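Local structure of autophagy protein 5 (Saccharomyces cerevisiae, 2DYO) at residues N87-V92 against L273-G278. The protein acts in autophagic vesicle formation and cytoplasm-to-vacuole transport, and is required for nucleophagy and mitophagy. Residues are numbered along the deposited sequence; the frame is centred on the assembly and turned at random.
Sequences NYPVGV and LRSFDG
P89 puts its ring among three consecutive residues of 273-278, S275, F276 and D277, and carries most of the apolar contact between the two segments. Its CB and CG both lie 3.6 Å from CE2 of F276, with CD2 slightly farther off, while P89 CA sits at the phenyl edge, in the plane of the ring. The F276 side chain reaches the proline with CG held between its own backbone N and carbonyl carbon (chi1 85°). On the serine side, P89 CG is 3.9 Å from S275 CB, and V92 CG2, three residues beyond the proline, approaches S275 OG at 3.8 Å.

The polar link is made through water. One molecule donates to N87 O (3.1 Å) and to D277 OD1 (2.6 Å), which is also hydrogen-bonded to Y281 OH, while D277 OD2 accepts the backbone NH of F279. Both carboxylate oxygens are thus engaged, which should fix the rotation of the group beside P89 CD.

Each segment has its own local order: P89 is the N-cap residue of helix 90-98, and S275 to G278 form a type I turn closed by G278 N to S275 O (3.0 Å). The contact, buried near the centre of the chain, brings the two ubiquitin-like domains, UblA and UblB, together, joining the start of helix 90-98 to the loop between helix 266-273 and strand 280-286. Y281 of that strand touches P89, V92 and S275, and the indole NE1 atoms of W147 and W151, on helix 142-159, hydrogen-bond to F276 O.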
# COMPACT_ATOMS: atom_id res chain seq x y z
N ASN A 87 3.95 -0.25 7.30
CA ASN A 87 3.46 -1.60 6.99
C ASN A 87 2.13 -1.74 6.25
O ASN A 87 1.43 -2.74 6.40
CB ASN A 87 3.45 -2.47 8.26
CG ASN A 87 2.67 -1.85 9.40
OD1 ASN A 87 1.66 -2.40 9.85
ND2 ASN A 87 3.14 -0.71 9.89
N TYR A 88 1.77 -0.74 5.46
CA TYR A 88 0.56 -0.80 4.64
C TYR A 88 1.02 -0.42 3.26
O TYR A 88 1.94 0.38 3.12
CB TYR A 88 -0.50 0.21 5.11
CG TYR A 88 -1.16 -0.19 6.40
CD1 TYR A 88 -0.61 0.17 7.62
CD2 TYR A 88 -2.32 -0.96 6.40
CE1 TYR A 88 -1.19 -0.23 8.83
CE2 TYR A 88 -2.91 -1.38 7.59
CZ TYR A 88 -2.34 -1.01 8.80
OH TYR A 88 -2.92 -1.42 9.98
N PRO A 89 0.40 -0.98 2.21
CA PRO A 89 0.85 -0.60 0.86
C PRO A 89 0.77 0.92 0.72
O PRO A 89 -0.13 1.55 1.27
CB PRO A 89 -0.14 -1.31 -0.06
CG PRO A 89 -0.52 -2.53 0.74
CD PRO A 89 -0.68 -1.98 2.14
N VAL A 90 1.70 1.49 -0.03
CA VAL A 90 1.73 2.93 -0.27
C VAL A 90 0.39 3.44 -0.81
O VAL A 90 -0.08 4.51 -0.41
CB VAL A 90 2.87 3.29 -1.26
CG1 VAL A 90 2.81 4.77 -1.64
CG2 VAL A 90 4.21 2.96 -0.63
N GLY A 91 -0.22 2.69 -1.72
CA GLY A 91 -1.49 3.11 -2.29
C GLY A 91 -2.60 3.17 -1.26
O GLY A 91 -3.50 4.01 -1.35
N VAL A 92 -2.56 2.25 -0.30
CA VAL A 92 -3.55 2.20 0.77
C VAL A 92 -3.36 3.39 1.71
O VAL A 92 -4.33 3.98 2.20
CB VAL A 92 -3.43 0.87 1.56
CG1 VAL A 92 -4.35 0.89 2.79
CG2 VAL A 92 -3.84 -0.30 0.65
N LEU A 273 -8.92 -6.54 -7.29
CA LEU A 273 -8.32 -5.36 -6.68
C LEU A 273 -7.55 -5.54 -5.37
O LEU A 273 -7.15 -4.55 -4.75
CB LEU A 273 -9.41 -4.29 -6.50
CG LEU A 273 -9.58 -3.33 -7.69
CD1 LEU A 273 -9.64 -4.10 -9.01
CD2 LEU A 273 -10.83 -2.50 -7.49
N ARG A 274 -7.32 -6.78 -4.93
CA ARG A 274 -6.56 -6.97 -3.69
C ARG A 274 -5.18 -6.35 -3.88
O ARG A 274 -4.68 -6.25 -5.00
CB ARG A 274 -6.41 -8.45 -3.35
CG ARG A 274 -5.55 -9.24 -4.33
CD ARG A 274 -5.38 -10.67 -3.87
NE ARG A 274 -4.66 -11.48 -4.85
CZ ARG A 274 -4.41 -12.78 -4.72
NH1 ARG A 274 -4.83 -13.43 -3.64
NH2 ARG A 274 -3.76 -13.43 -5.67
N SER A 275 -4.56 -5.93 -2.77
CA SER A 275 -3.24 -5.32 -2.82
C SER A 275 -2.13 -6.38 -2.87
O SER A 275 -2.41 -7.58 -2.77
CB SER A 275 -3.06 -4.41 -1.61
OG SER A 275 -4.04 -3.38 -1.61
N PHE A 276 -0.89 -5.93 -3.01
CA PHE A 276 0.26 -6.84 -3.14
C PHE A 276 0.62 -7.66 -1.91
O PHE A 276 1.49 -8.53 -1.98
CB PHE A 276 1.49 -6.05 -3.63
CG PHE A 276 2.27 -5.40 -2.53
CD1 PHE A 276 3.49 -5.93 -2.10
CD2 PHE A 276 1.80 -4.24 -1.92
CE1 PHE A 276 4.22 -5.33 -1.07
CE2 PHE A 276 2.52 -3.62 -0.89
CZ PHE A 276 3.74 -4.16 -0.47
N ASP A 277 -0.04 -7.41 -0.78
CA ASP A 277 0.23 -8.19 0.43
C ASP A 277 -0.86 -9.26 0.60
O ASP A 277 -0.91 -9.94 1.61
CB ASP A 277 0.29 -7.30 1.67
CG ASP A 277 -1.03 -6.61 1.97
OD1 ASP A 277 -1.11 -5.98 3.04
OD2 ASP A 277 -1.97 -6.68 1.14
N GLY A 278 -1.72 -9.38 -0.41
CA GLY A 278 -2.78 -10.38 -0.37
C GLY A 278 -4.10 -9.94 0.22
O GLY A 278 -5.12 -10.63 0.07
O HOH W 1 0.95 -4.85 4.24